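Local coordinates for protein putative glucose-6-phosphate 1-epimerase (Salmonella typhimurium, PDB 2HTA) that probably interconverts the alpha and beta anomers of glucose 6-phosphate and related hexose 6-phosphates, acting as a monomeric mutarotase of the aldose 1-epimerase superfamily, at residues Asn189-Leu195 with Ser233-Thr239; Asp149-Arg155 with Leu166-Phe172; Thr30-Ser34 with Val45-Pro49. All coordinates share one frame; numbering follows the deposited sequence.

Contact 1: Asn189-Leu195 with Ser233-Thr239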
loop_
_atom_site.group_PDB
_atom_site.type_symbol
_atom_site.label_atom_id
_atom_site.label_comp_id
_atom_site.label_asym_id
_atom_site.label_seq_id
_atom_site.Cartn_x
_atom_site.Cartn_y
_atom_site.Cartn_z
ATOM N N ASN A 189 10.328 11.554 15.109
ATOM C CA ASN A 189 9.652 11.264 16.371
ATOM C C ASN A 189 8.687 10.072 16.322
ATOM O O ASN A 189 8.049 9.749 17.338
ATOM C CB ASN A 189 8.936 12.482 16.976
ATOM C CG ASN A 189 7.830 13.003 16.102
ATOM O OD1 ASN A 189 6.894 12.263 15.717
ATOM N ND2 ASN A 189 7.913 14.287 15.779
ATOM N N VAL A 190 8.568 9.446 15.155
ATOM C CA VAL A 190 7.557 8.393 14.981
ATOM C C VAL A 190 7.979 7.156 15.755
ATOM O O VAL A 190 9.136 6.796 15.752
ATOM C CB VAL A 190 7.361 8.060 13.479
ATOM C CG1 VAL A 190 6.551 6.766 13.322
ATOM C CG2 VAL A 190 6.655 9.210 12.816
ATOM N N LYS A 191 7.049 6.548 16.475
ATOM C CA LYS A 191 7.228 5.172 16.886
ATOM C C LYS A 191 6.015 4.338 16.491
ATOM O O LYS A 191 4.844 4.840 16.415
ATOM C CB LYS A 191 7.552 5.054 18.372
ATOM C CG LYS A 191 6.443 5.586 19.249
ATOM C CD LYS A 191 6.954 5.912 20.687
ATOM C CE LYS A 191 5.790 6.521 21.498
ATOM N NZ LYS A 191 6.008 6.616 23.013
ATOM N N VAL A 192 6.277 3.061 16.225
ATOM C CA VAL A 192 5.201 2.120 15.903
ATOM C C VAL A 192 5.193 1.039 16.968
ATOM O O VAL A 192 6.235 0.446 17.255
ATOM C CB VAL A 192 5.396 1.508 14.487
ATOM C CG1 VAL A 192 4.251 0.509 14.158
ATOM C CG2 VAL A 192 5.443 2.649 13.447
ATOM N N SER A 193 4.027 0.792 17.558
ATOM C CA SER A 193 3.897 -0.240 18.586
ATOM C C SER A 193 3.061 -1.381 18.029
ATOM O O SER A 193 2.520 -1.266 16.907
ATOM C CB SER A 193 3.238 0.356 19.858
ATOM O OG SER A 193 1.998 0.913 19.534
ATOM N N GLY A 194 2.913 -2.448 18.823
ATOM C CA GLY A 194 2.110 -3.588 18.475
ATOM C C GLY A 194 2.875 -4.533 17.561
ATOM O O GLY A 194 2.297 -5.439 16.983
ATOM N N LEU A 195 4.179 -4.351 17.488
ATOM C CA LEU A 195 5.017 -5.147 16.546
ATOM C C LEU A 195 5.568 -6.467 17.091
ATOM O O LEU A 195 6.306 -7.190 16.380
ATOM C CB LEU A 195 6.152 -4.284 15.988
ATOM C CG LEU A 195 5.699 -3.130 15.083
ATOM C CD1 LEU A 195 6.879 -2.177 14.800
ATOM C CD2 LEU A 195 5.018 -3.556 13.778
ATOM N N SER A 233 -1.056 -2.763 14.435
ATOM C CA SER A 233 0.100 -1.914 14.623
ATOM C C SER A 233 -0.384 -0.502 14.915
ATOM O O SER A 233 -1.355 -0.053 14.312
ATOM C CB SER A 233 0.967 -1.848 13.336
ATOM O OG SER A 233 1.301 -3.149 12.812
ATOM N N VAL A 234 0.293 0.231 15.796
ATOM C CA VAL A 234 -0.156 1.597 16.038
ATOM C C VAL A 234 0.992 2.547 15.740
ATOM O O VAL A 234 2.086 2.406 16.332
ATOM C CB VAL A 234 -0.617 1.800 17.491
ATOM C CG1 VAL A 234 -1.051 3.285 17.721
ATOM C CG2 VAL A 234 -1.714 0.795 17.874
ATOM N N ILE A 235 0.756 3.486 14.822
ATOM C CA ILE A 235 1.759 4.525 14.469
ATOM C C ILE A 235 1.427 5.749 15.358
ATOM O O ILE A 235 0.287 6.249 15.316
ATOM C CB ILE A 235 1.680 4.984 12.993
ATOM C CG1 ILE A 235 1.796 3.733 12.080
ATOM C CG2 ILE A 235 2.723 6.148 12.680
ATOM C CD1 ILE A 235 1.523 3.994 10.600
ATOM N N HIS A 236 2.388 6.178 16.159
ATOM C CA HIS A 236 2.158 7.321 17.071
ATOM C C HIS A 236 2.839 8.518 16.458
ATOM O O HIS A 236 4.057 8.490 16.285
ATOM C CB HIS A 236 2.804 7.010 18.417
ATOM C CG HIS A 236 2.320 5.733 19.024
ATOM N ND1 HIS A 236 1.348 5.699 19.985
ATOM C CD2 HIS A 236 2.695 4.446 18.816
ATOM C CE1 HIS A 236 1.117 4.443 20.342
ATOM N NE2 HIS A 236 1.925 3.659 19.636
ATOM N N ASP A 237 2.067 9.593 16.201
ATOM C CA ASP A 237 2.578 10.775 15.537
ATOM C C ASP A 237 2.311 12.028 16.366
ATOM O O ASP A 237 1.208 12.544 16.345
ATOM C CB ASP A 237 1.902 10.948 14.172
ATOM C CG ASP A 237 2.533 12.069 13.340
ATOM O OD1 ASP A 237 3.246 12.986 13.851
ATOM O OD2 ASP A 237 2.290 12.043 12.143
ATOM N N ALA A 238 3.315 12.475 17.099
ATOM C CA ALA A 238 3.196 13.631 17.995
ATOM C C ALA A 238 3.023 14.919 17.178
ATOM O O ALA A 238 2.289 15.844 17.600
ATOM C CB ALA A 238 4.450 13.723 18.898
ATOM N N THR A 239 3.651 14.978 15.999
ATOM C CA THR A 239 3.595 16.190 15.171
ATOM C C THR A 239 2.207 16.487 14.565
ATOM O O THR A 239 1.693 17.613 14.668
ATOM C CB THR A 239 4.652 16.138 14.093
ATOM O OG1 THR A 239 5.935 15.898 14.716
ATOM C CG2 THR A 239 4.655 17.438 13.282
HETATM O O HOH W 1 5.755 12.417 13.156
HETATM O O HOH W 2 5.270 10.691 17.647
HETATM O O HOH W 3 1.325 -5.191 14.435
#
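Lys191, Val192 and Ser193 pair with His236, Ile235 and Val234 as neighbouring antiparallel strands near one end of a large sheet, where the short strand 191-193 lies between strand 232-237 and the outermost strand 216-217. Three backbone hydrogen bonds set the register: His236 N gives to Lys191 O, and Ser193 and Val234 exchange N-H and C=O. Val192 with Ile235 is the non-hydrogen-bonded pair between them, and there Val192 CA comes 3.2 Å from Val234 O in a CA-H...O contact.

On the face bearing Lys191, Ser193, Val234 and His236, a cross-strand bond ties side chains together: Ser193 OG meets His236 NE2 at 2.7 Å, at the ring edge and in its plane. Ser193 OG sits between its own backbone N and carbonyl carbon (chi1 57°), a position that directs it across to the imidazole. Val234 CG1 lies over one face of the same ring, offset toward the rim, while the CG of Lys191 passes 3.9 Å from His236 CD2. The ring is thus held at an edge and a face.

The other face is apolar and buried. Val192 CG2 and Ile235 CG1 run side by side 4.0 Å apart; from just before the strand, Val190 CG1 touches Ile235 CG2, and strand 278-286 packs beneath through Val279 and Val281.

Toward both ends of the pairing the contact becomes polar. Asn189 ND2 donates to Thr239 OG1 at 2.8 Å, close to the amide plane, and one water lies 2.8 Å from Asn189 OD1 and 2.7 Å from Asp237 OD1. Ser233 OG, at the other end, bonds to His248. This two-sided layering, one face turned outward and one packed on a second sheet, is typical of the beta-sandwich of galactose mutarotase-like enzymes.

Contact 2: Asp149-Arg155 with Leu166-Phe172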
loop_
_atom_site.group_PDB
_atom_site.type_symbol
_atom_site.label_atom_id
_atom_site.label_comp_id
_atom_site.label_asym_id
_atom_site.label_seq_id
_atom_site.Cartn_x
_atom_site.Cartn_y
_atom_site.Cartn_z
ATOM N N ASP A 149 -2.370 -19.238 -14.696
ATOM C CA ASP A 149 -3.517 -18.388 -14.836
ATOM C C ASP A 149 -3.991 -17.891 -13.474
ATOM O O ASP A 149 -3.826 -18.574 -12.457
ATOM C CB ASP A 149 -4.606 -19.043 -15.658
ATOM C CG ASP A 149 -4.326 -18.879 -17.158
ATOM O OD1 ASP A 149 -4.415 -17.726 -17.764
ATOM O OD2 ASP A 149 -3.937 -19.887 -17.701
ATOM N N PHE A 150 -4.583 -16.702 -13.468
ATOM C CA PHE A 150 -5.042 -16.141 -12.189
ATOM C C PHE A 150 -6.124 -15.074 -12.450
ATOM O O PHE A 150 -6.221 -14.537 -13.565
ATOM C CB PHE A 150 -3.849 -15.492 -11.421
ATOM C CG PHE A 150 -3.291 -14.213 -12.092
ATOM C CD1 PHE A 150 -2.178 -14.289 -12.964
ATOM C CD2 PHE A 150 -3.844 -12.962 -11.835
ATOM C CE1 PHE A 150 -1.684 -13.125 -13.534
ATOM C CE2 PHE A 150 -3.400 -11.800 -12.454
ATOM C CZ PHE A 150 -2.272 -11.882 -13.312
ATOM N N THR A 151 -6.935 -14.815 -11.420
ATOM C CA THR A 151 -7.765 -13.607 -11.350
ATOM C C THR A 151 -7.524 -13.033 -9.942
ATOM O O THR A 151 -7.721 -13.735 -8.926
ATOM C CB THR A 151 -9.264 -13.932 -11.496
ATOM O OG1 THR A 151 -9.477 -14.589 -12.744
ATOM C CG2 THR A 151 -10.064 -12.640 -11.469
ATOM N N LEU A 152 -7.075 -11.775 -9.883
ATOM C CA LEU A 152 -6.755 -11.120 -8.641
ATOM C C LEU A 152 -7.800 -10.022 -8.474
ATOM O O LEU A 152 -8.106 -9.311 -9.453
ATOM C CB LEU A 152 -5.411 -10.405 -8.780
ATOM C CG LEU A 152 -4.173 -10.677 -7.965
ATOM C CD1 LEU A 152 -3.131 -9.488 -8.146
ATOM C CD2 LEU A 152 -4.427 -10.980 -6.489
ATOM N N LEU A 153 -8.409 -9.959 -7.283
ATOM C CA LEU A 153 -9.373 -8.930 -6.939
ATOM C C LEU A 153 -8.852 -8.073 -5.807
ATOM O O LEU A 153 -8.324 -8.605 -4.840
ATOM C CB LEU A 153 -10.729 -9.537 -6.501
ATOM C CG LEU A 153 -11.331 -10.303 -7.679
ATOM C CD1 LEU A 153 -12.189 -11.443 -7.312
ATOM C CD2 LEU A 153 -12.087 -9.344 -8.601
ATOM N N ALA A 154 -9.015 -6.759 -5.915
ATOM C CA ALA A 154 -8.638 -5.832 -4.826
ATOM C C ALA A 154 -9.945 -5.095 -4.497
ATOM O O ALA A 154 -10.520 -4.428 -5.371
ATOM C CB ALA A 154 -7.554 -4.853 -5.260
ATOM N N ARG A 155 -10.434 -5.293 -3.290
ATOM C CA ARG A 155 -11.690 -4.656 -2.832
ATOM C C ARG A 155 -11.318 -3.641 -1.808
ATOM O O ARG A 155 -10.544 -3.961 -0.892
ATOM C CB ARG A 155 -12.612 -5.722 -2.232
ATOM C CG ARG A 155 -12.995 -6.835 -3.224
ATOM C CD ARG A 155 -14.014 -7.769 -2.595
ATOM N NE ARG A 155 -14.684 -8.584 -3.594
ATOM C CZ ARG A 155 -14.288 -9.805 -3.941
ATOM N NH1 ARG A 155 -14.957 -10.487 -4.871
ATOM N NH2 ARG A 155 -13.253 -10.355 -3.328
ATOM N N LEU A 166 -7.114 -8.052 -0.630
ATOM C CA LEU A 166 -6.593 -8.710 -1.823
ATOM C C LEU A 166 -6.940 -10.209 -1.868
ATOM O O LEU A 166 -6.685 -10.946 -0.920
ATOM C CB LEU A 166 -5.072 -8.538 -1.846
ATOM C CG LEU A 166 -4.432 -9.120 -3.111
ATOM C CD1 LEU A 166 -4.749 -8.289 -4.378
ATOM C CD2 LEU A 166 -2.913 -9.256 -2.878
ATOM N N GLU A 167 -7.453 -10.688 -2.996
ATOM C CA GLU A 167 -7.926 -12.078 -3.093
ATOM C C GLU A 167 -7.456 -12.640 -4.439
ATOM O O GLU A 167 -7.715 -12.034 -5.500
ATOM C CB GLU A 167 -9.457 -12.069 -3.043
ATOM C CG GLU A 167 -10.099 -13.400 -3.230
ATOM C CD GLU A 167 -11.650 -13.275 -3.081
ATOM O OE1 GLU A 167 -12.412 -13.225 -4.100
ATOM O OE2 GLU A 167 -12.067 -13.186 -1.911
ATOM N N ALA A 168 -6.721 -13.739 -4.381
ATOM C CA ALA A 168 -6.092 -14.322 -5.590
ATOM C C ALA A 168 -6.723 -15.687 -5.880
ATOM O O ALA A 168 -6.727 -16.588 -5.016
ATOM C CB ALA A 168 -4.585 -14.458 -5.397
ATOM N N HIS A 169 -7.291 -15.831 -7.067
ATOM C CA HIS A 169 -7.932 -17.078 -7.482
ATOM C C HIS A 169 -7.014 -17.802 -8.465
ATOM O O HIS A 169 -6.582 -17.226 -9.465
ATOM C CB HIS A 169 -9.255 -16.789 -8.186
ATOM C CG HIS A 169 -10.273 -16.163 -7.282
ATOM N ND1 HIS A 169 -11.327 -16.871 -6.740
ATOM C CD2 HIS A 169 -10.404 -14.893 -6.843
ATOM C CE1 HIS A 169 -12.062 -16.058 -5.993
ATOM N NE2 HIS A 169 -11.523 -14.855 -6.041
ATOM N N GLY A 170 -6.797 -19.077 -8.222
ATOM C CA GLY A 170 -5.898 -19.868 -9.127
ATOM C C GLY A 170 -5.335 -21.058 -8.365
ATOM O O GLY A 170 -5.825 -21.378 -7.270
ATOM N N GLU A 171 -4.305 -21.702 -8.920
ATOM C CA GLU A 171 -3.655 -22.808 -8.219
ATOM C C GLU A 171 -2.189 -22.501 -8.193
ATOM O O GLU A 171 -1.492 -22.698 -9.218
ATOM C CB GLU A 171 -3.857 -24.128 -8.976
ATOM C CG GLU A 171 -5.287 -24.457 -9.423
ATOM C CD GLU A 171 -6.226 -24.875 -8.282
ATOM O OE1 GLU A 171 -5.840 -25.669 -7.357
ATOM O OE2 GLU A 171 -7.396 -24.410 -8.322
ATOM N N PHE A 172 -1.714 -21.980 -7.061
ATOM C CA PHE A 172 -0.338 -21.520 -7.014
ATOM C C PHE A 172 -0.031 -21.179 -5.575
ATOM O O PHE A 172 -0.920 -21.122 -4.743
ATOM C CB PHE A 172 -0.058 -20.309 -7.966
ATOM C CG PHE A 172 -1.169 -19.280 -8.010
ATOM C CD1 PHE A 172 -1.546 -18.599 -6.867
ATOM C CD2 PHE A 172 -1.847 -19.004 -9.197
ATOM C CE1 PHE A 172 -2.599 -17.618 -6.880
ATOM C CE2 PHE A 172 -2.894 -18.092 -9.226
ATOM C CZ PHE A 172 -3.286 -17.363 -8.066
HETATM O O HOH W 4 -3.885 -21.117 -11.734
#
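Leu152 meets Leu166 and Ala168 at the apolar centre of this antiparallel hairpin pairing, on the buried face of the sheet. Its CD2 approaches Leu166 CD1 to 3.4 Å, closer than two methyl groups normally pack, and also rests against Ala168 CB. Farther along, Phe150 CB touches Phe172 CE2 at 3.5 Å, and the carbonyl oxygen of Asp149 lies at the edge of the Phe172 ring, in its plane.

Around this centre the backbones are joined by reciprocal bonds at the pairs Thr151-His169 and Leu153-Glu167.

On the opposite face, Leu153 CD1 lies 3.7 Å from both Glu167 OE1 and His169 NE2. The carboxylate forms the polar edge: OE1 accepts from Arg155 NH2 at 3.1 Å, a nearly straight hydrogen bond (177°) that is part of a salt bridge, and from His169 NE2 at 2.7 Å. OE1 lies in the guanidinium plane, but Arg155 NH2 meets it from well above the carboxylate plane. The two donors come from opposite faces of that plane, which should limit its rotation. Glu167 reaches them through an extended chain, with CG anti to the backbone N (chi1 176°). His169 ND1 is hydrogen-bonded to Glu295; with carboxylates at both nitrogens the ring may carry a positive charge.

Strands 130-137 and 298-308 flank the hairpin 151-158/162-169 in the sheet. Trp96 and Trp118 cover Leu152, and Ile94 of strand 94-95 packs on Leu166.

Contact 3: Thr30-Ser34 with Val45-Pro49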
loop_
_atom_site.group_PDB
_atom_site.type_symbol
_atom_site.label_atom_id
_atom_site.label_comp_id
_atom_site.label_asym_id
_atom_site.label_seq_id
_atom_site.Cartn_x
_atom_site.Cartn_y
_atom_site.Cartn_z
ATOM N N THR A 30 -20.215 8.341 -11.137
ATOM C CA THR A 30 -21.309 8.571 -10.189
ATOM C C THR A 30 -21.132 9.959 -9.623
ATOM O O THR A 30 -20.144 10.633 -9.927
ATOM C CB THR A 30 -21.276 7.531 -8.994
ATOM O OG1 THR A 30 -20.207 7.862 -8.117
ATOM C CG2 THR A 30 -21.159 6.121 -9.474
ATOM N N PRO A 31 -22.070 10.441 -8.780
ATOM C CA PRO A 31 -21.831 11.786 -8.270
ATOM C C PRO A 31 -20.491 11.955 -7.529
ATOM O O PRO A 31 -19.966 13.071 -7.464
ATOM C CB PRO A 31 -23.022 12.005 -7.284
ATOM C CG PRO A 31 -24.094 11.083 -7.834
ATOM C CD PRO A 31 -23.351 9.885 -8.307
ATOM N N VAL A 32 -19.919 10.870 -6.970
ATOM C CA VAL A 32 -18.678 11.044 -6.229
ATOM C C VAL A 32 -17.436 10.461 -6.906
ATOM O O VAL A 32 -16.340 10.739 -6.472
ATOM C CB VAL A 32 -18.773 10.535 -4.787
ATOM C CG1 VAL A 32 -19.981 11.197 -4.078
ATOM C CG2 VAL A 32 -18.931 9.039 -4.824
ATOM N N LEU A 33 -17.641 9.649 -7.932
ATOM C CA LEU A 33 -16.577 8.882 -8.591
ATOM C C LEU A 33 -16.399 9.411 -9.983
ATOM O O LEU A 33 -17.352 9.469 -10.762
ATOM C CB LEU A 33 -16.982 7.430 -8.721
ATOM C CG LEU A 33 -16.717 6.448 -7.572
ATOM C CD1 LEU A 33 -17.250 5.049 -7.972
ATOM C CD2 LEU A 33 -15.249 6.428 -7.167
ATOM N N SER A 34 -15.160 9.730 -10.330
ATOM C CA SER A 34 -14.840 10.190 -11.674
ATOM C C SER A 34 -13.573 9.511 -12.130
ATOM O O SER A 34 -12.780 9.065 -11.300
ATOM C CB SER A 34 -14.629 11.715 -11.685
ATOM O OG SER A 34 -13.511 12.116 -10.856
ATOM N N VAL A 45 -11.102 8.793 -9.006
ATOM C CA VAL A 45 -11.036 9.763 -7.950
ATOM C C VAL A 45 -12.386 9.789 -7.203
ATOM O O VAL A 45 -13.430 9.929 -7.826
ATOM C CB VAL A 45 -10.684 11.186 -8.476
ATOM C CG1 VAL A 45 -10.707 12.173 -7.328
ATOM C CG2 VAL A 45 -9.286 11.208 -9.204
ATOM N N VAL A 46 -12.321 9.619 -5.886
ATOM C CA VAL A 46 -13.466 9.645 -5.003
ATOM C C VAL A 46 -13.469 11.029 -4.339
ATOM O O VAL A 46 -12.575 11.389 -3.567
ATOM C CB VAL A 46 -13.348 8.554 -3.872
ATOM C CG1 VAL A 46 -14.543 8.661 -2.854
ATOM C CG2 VAL A 46 -13.275 7.132 -4.457
ATOM N N ASP A 47 -14.486 11.829 -4.636
ATOM C CA ASP A 47 -14.587 13.106 -3.961
ATOM C C ASP A 47 -15.991 13.082 -3.315
ATOM O O ASP A 47 -16.998 13.426 -3.961
ATOM C CB ASP A 47 -14.464 14.224 -5.003
ATOM C CG ASP A 47 -14.529 15.629 -4.386
ATOM O OD1 ASP A 47 -14.899 15.793 -3.201
ATOM O OD2 ASP A 47 -14.223 16.604 -5.113
ATOM N N HIS A 48 -16.049 12.590 -2.076
ATOM C CA HIS A 48 -17.317 12.312 -1.404
ATOM C C HIS A 48 -17.349 13.232 -0.190
ATOM O O HIS A 48 -16.289 13.610 0.322
ATOM C CB HIS A 48 -17.254 10.814 -0.994
ATOM C CG HIS A 48 -18.416 10.311 -0.204
ATOM N ND1 HIS A 48 -18.553 10.525 1.154
ATOM C CD2 HIS A 48 -19.438 9.509 -0.561
ATOM C CE1 HIS A 48 -19.628 9.893 1.585
ATOM N NE2 HIS A 48 -20.196 9.284 0.559
ATOM N N PRO A 49 -18.562 13.585 0.316
ATOM C CA PRO A 49 -18.607 14.483 1.493
ATOM C C PRO A 49 -17.848 14.014 2.747
ATOM O O PRO A 49 -17.376 14.854 3.542
ATOM C CB PRO A 49 -20.105 14.555 1.792
ATOM C CG PRO A 49 -20.730 14.435 0.452
ATOM C CD PRO A 49 -19.920 13.268 -0.140
HETATM O O HOH W 5 -14.500 12.484 -8.381
#
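Backbone hydrogen bonds between Ser34 and Val45, and between Val32 and Asp47, join the open end of the hairpin formed by strands 33-38 and 41-48. Ser34 and Val45 make a reciprocal pair, with Val45 N giving to Ser34 O at 2.9 Å and Ser34 N to Val45 O at 3.1 Å. One step on, Asp47 N donates to Val32 O at 2.8 Å, so the pairing extends past the start of strand 33-38. Leu33 and Val46 form the non-hydrogen-bonded pair between them; Leu33 CA and Val46 CA each direct a CA-H...O contact to the opposite segment, to Val45 O and Val32 O respectively.

The apolar contacts fall into two groups. The side chains of Leu33 and Val46 run alongside each other in the same direction, and Leu33 CD2 presses on Val46 CG2 at 3.4 Å, closer than ordinary methyl packing. Val32, just before the strand, turns its side chain across the end of the partner strand. With CG1 anti to the carbonyl carbon (chi1 -54°), this methyl comes 3.9 Å from both CA and CD2 of His48, and more loosely against Pro49 CD.

Polar groups add water-mediated and turn interactions. A water gives a hydrogen bond to Val45 O and is also bonded to Ser34 OG at 2.7 Å, bridging the two strands; the same hydroxyl has a further partner in Arg36. Thr30 OG1 accepts from Val32 N in an ST turn just before strand 33-38, and it is bonded as well to Glu125.

In the five-stranded sheet the hairpin is flanked by strands 27-28 and 51-56. Val130 of strand 130-137 packs on Val32, Val46 and His48, His123 of strand 119-125 touches Leu33, and Ile20 and Phe21 of helix 14-22 lie against Val45.

Along the chain contact 3 comes first, then contact 2, then contact 1; none touches another. Contacts 1 and 2 belong to the same nine-stranded antiparallel sheet but sit on opposite sides of the chain's centre, their own centres about 32 Å apart. Contacts 2 and 3 each lie within a local hairpin, whereas contact 1 joins segments with 37 residues between them. Contact 3 lies in a separate five-stranded sheet, its centre about 27 and 31 Å from those of contacts 2 and 1; strands 119-125 and 130-137 of the larger sheet pack against it. Contacts 1 and 2 have side chains within about 10 Å of those of probable catalytic residues; contact 3 is remote from the site.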